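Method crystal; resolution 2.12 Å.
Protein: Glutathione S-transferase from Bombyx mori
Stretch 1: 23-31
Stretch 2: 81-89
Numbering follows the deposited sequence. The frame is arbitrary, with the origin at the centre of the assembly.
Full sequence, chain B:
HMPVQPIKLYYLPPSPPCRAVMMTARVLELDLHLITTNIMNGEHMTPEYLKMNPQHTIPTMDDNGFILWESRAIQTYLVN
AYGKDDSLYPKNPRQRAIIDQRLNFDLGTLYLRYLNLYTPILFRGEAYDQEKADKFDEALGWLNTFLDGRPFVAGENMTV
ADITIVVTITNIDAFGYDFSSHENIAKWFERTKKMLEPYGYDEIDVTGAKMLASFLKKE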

# COMPACT_ATOMS: atom_id res chain seq x y z
N MET B 23 -17.59 1.04 5.58
CA MET B 23 -18.23 -0.19 5.12
C MET B 23 -17.60 -1.44 5.73
O MET B 23 -18.30 -2.42 6.00
N THR B 24 -16.28 -1.42 5.96
CA THR B 24 -15.60 -2.53 6.62
C THR B 24 -16.12 -2.70 8.05
O THR B 24 -16.38 -3.83 8.48
N ALA B 25 -16.29 -1.59 8.76
CA ALA B 25 -16.82 -1.59 10.12
C ALA B 25 -18.26 -2.11 10.19
O ALA B 25 -18.62 -2.80 11.15
N ARG B 26 -19.07 -1.78 9.19
CA ARG B 26 -20.45 -2.27 9.13
C ARG B 26 -20.51 -3.79 8.95
O ARG B 26 -21.26 -4.47 9.66
N VAL B 27 -19.70 -4.31 8.03
CA VAL B 27 -19.63 -5.76 7.77
C VAL B 27 -19.19 -6.53 9.02
O VAL B 27 -19.64 -7.65 9.27
N LEU B 28 -18.31 -5.90 9.81
CA LEU B 28 -17.83 -6.48 11.07
C LEU B 28 -18.76 -6.17 12.24
O LEU B 28 -18.54 -6.64 13.35
N GLU B 29 -19.79 -5.36 11.97
CA GLU B 29 -20.81 -4.99 12.96
C GLU B 29 -20.23 -4.20 14.15
O GLU B 29 -20.59 -4.44 15.31
N LEU B 30 -19.34 -3.27 13.83
CA LEU B 30 -18.77 -2.35 14.81
C LEU B 30 -19.39 -0.98 14.59
O LEU B 30 -19.38 -0.47 13.47
N ASP B 31 -19.92 -0.37 15.65
CA ASP B 31 -20.39 1.00 15.53
C ASP B 31 -19.21 1.94 15.64
O ASP B 31 -18.37 1.82 16.53
N ALA B 81 -8.27 -7.64 14.86
CA ALA B 81 -8.62 -7.43 16.26
C ALA B 81 -10.05 -7.81 16.63
O ALA B 81 -10.30 -8.29 17.74
N TYR B 82 -11.00 -7.61 15.71
CA TYR B 82 -12.42 -7.67 16.08
C TYR B 82 -13.34 -8.53 15.22
O TYR B 82 -14.54 -8.62 15.49
N GLY B 83 -12.78 -9.17 14.19
CA GLY B 83 -13.56 -10.09 13.36
C GLY B 83 -14.08 -11.26 14.18
O GLY B 83 -13.36 -11.79 15.03
N LYS B 84 -15.33 -11.64 13.95
CA LYS B 84 -15.91 -12.81 14.62
C LYS B 84 -15.27 -14.06 14.04
O LYS B 84 -15.24 -15.12 14.67
N ASP B 85 -14.78 -13.90 12.82
CA ASP B 85 -13.91 -14.85 12.15
C ASP B 85 -12.99 -14.06 11.23
O ASP B 85 -13.07 -12.82 11.18
N ASP B 86 -12.13 -14.75 10.49
CA ASP B 86 -11.16 -14.09 9.62
C ASP B 86 -11.54 -14.13 8.13
O ASP B 86 -10.69 -13.94 7.28
N SER B 87 -12.82 -14.38 7.83
CA SER B 87 -13.27 -14.55 6.44
C SER B 87 -12.98 -13.34 5.54
O SER B 87 -12.69 -13.51 4.35
N LEU B 88 -13.06 -12.14 6.10
CA LEU B 88 -12.76 -10.90 5.38
C LEU B 88 -11.26 -10.67 5.16
O LEU B 88 -10.87 -9.81 4.38
N TYR B 89 -10.44 -11.44 5.88
CA TYR B 89 -8.98 -11.28 5.84
C TYR B 89 -8.34 -12.50 6.51
O TYR B 89 -7.80 -12.39 7.61

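The two stretches meet through apolar side chains, with no hydrogen bond between them, and together bury 364 Å² of surface. Leu88 gives up the most area. Its CA-to-CB bond points toward the first stretch, and its m,t rotamer (chi1 -90°, chi2 -166°) places CD1 3.7 Å from Val27 CG1 and 4.1 Å from Leu28 CD2. Val27, a t rotamer, also points toward its partner, whereas Leu28 starts sideways and reaches across through an m,t conformation. The same methyl packs on backbone: Leu28 CD2 lies 3.8 Å from Gly83 CA. Thr24 (m) adds a looser contact, its CG2 4.5 Å from Leu88 CD1. A separate apolar contact joins Leu30 (m,t) to Tyr82 (chi1 m), both of whose CA-to-CB bonds point toward the other stretch, with Leu30 CD2 4.0 Å from Tyr82 CB; the tyrosine ring then leads away.

Polar groups contribute at the exposed margin. Lys84 (m,m,t,p) starts sideways, but its end comes nearer, with CE 4.0 Å from Leu28 O. Its NZ stays 4.2 Å from Glu29 OE1, near enough for electrostatic attraction but beyond a salt bridge. Within the second stretch, Asp85 OD2 accepts a hydrogen bond from Ser87 OG at 3.2 Å.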

# COMPACT_ATOMS: atom_id res chain seq x y z
CB MET B 23 -18.22 -0.29 3.59
CG MET B 23 -19.23 0.63 2.89
SD MET B 23 -19.42 0.32 1.12
CE MET B 23 -17.80 0.78 0.50
CB THR B 24 -14.06 -2.36 6.63
OG1 THR B 24 -13.59 -2.28 5.28
CG2 THR B 24 -13.39 -3.55 7.31
CB ALA B 25 -16.73 -0.21 10.73
CB ARG B 26 -21.24 -1.57 8.02
CG ARG B 26 -21.57 -0.11 8.31
CD ARG B 26 -22.67 0.03 9.35
NE ARG B 26 -23.96 -0.41 8.83
CZ ARG B 26 -24.84 0.38 8.22
NH1 ARG B 26 -24.58 1.67 8.05
NH2 ARG B 26 -25.99 -0.13 7.78
CB VAL B 27 -18.72 -6.09 6.55
CG1 VAL B 27 -18.52 -7.59 6.39
CG2 VAL B 27 -19.31 -5.51 5.28
CB LEU B 28 -16.42 -5.97 11.38
CG LEU B 28 -15.28 -6.40 10.44
CD1 LEU B 28 -14.06 -5.53 10.65
CD2 LEU B 28 -14.93 -7.88 10.62
CB GLU B 29 -21.63 -6.21 13.41
CG GLU B 29 -22.32 -6.93 12.25
CD GLU B 29 -23.05 -8.20 12.67
OE1 GLU B 29 -22.57 -8.90 13.58
OE2 GLU B 29 -24.10 -8.49 12.06
CB LEU B 30 -17.25 -2.26 14.64
CG LEU B 30 -16.40 -3.54 14.73
CD1 LEU B 30 -15.02 -3.31 14.13
CD2 LEU B 30 -16.29 -4.02 16.17
CB ASP B 31 -21.45 1.36 16.58
CG ASP B 31 -22.09 2.73 16.31
OD1 ASP B 31 -22.41 3.45 17.28
OD2 ASP B 31 -22.27 3.09 15.13
CB ALA B 81 -8.33 -5.99 16.67
CB TYR B 82 -13.00 -6.26 16.20
CG TYR B 82 -12.29 -5.40 17.22
CD1 TYR B 82 -12.22 -5.80 18.56
CD2 TYR B 82 -11.69 -4.20 16.85
CE1 TYR B 82 -11.56 -5.02 19.50
CE2 TYR B 82 -11.04 -3.41 17.79
CZ TYR B 82 -10.97 -3.83 19.11
OH TYR B 82 -10.33 -3.05 20.04
CB LYS B 84 -17.44 -12.85 14.46
CG LYS B 84 -18.14 -11.53 14.74
CD LYS B 84 -17.66 -10.89 16.04
CE LYS B 84 -18.16 -9.47 16.15
NZ LYS B 84 -19.61 -9.42 16.48
CB ASP B 85 -14.72 -15.90 11.37
CG ASP B 85 -15.58 -15.29 10.26
OD1 ASP B 85 -16.32 -16.07 9.62
OD2 ASP B 85 -15.53 -14.07 10.02
CB ASP B 86 -9.76 -14.66 9.84
CG ASP B 86 -9.65 -16.14 9.47
OD1 ASP B 86 -10.69 -16.79 9.21
OD2 ASP B 86 -8.51 -16.66 9.43
CB SER B 87 -14.76 -14.90 6.39
OG SER B 87 -15.56 -13.81 6.82
CB LEU B 88 -13.33 -9.68 6.13
CG LEU B 88 -14.73 -9.12 5.88
CD1 LEU B 88 -14.83 -7.72 6.52
CD2 LEU B 88 -15.09 -9.05 4.40
CB TYR B 89 -8.59 -9.97 6.55
CG TYR B 89 -7.15 -9.51 6.35
CD1 TYR B 89 -6.62 -9.35 5.07
CD2 TYR B 89 -6.35 -9.20 7.45
CE1 TYR B 89 -5.30 -8.92 4.89
CE2 TYR B 89 -5.03 -8.77 7.28
CZ TYR B 89 -4.51 -8.63 6.00
OH TYR B 89 -3.22 -8.20 5.83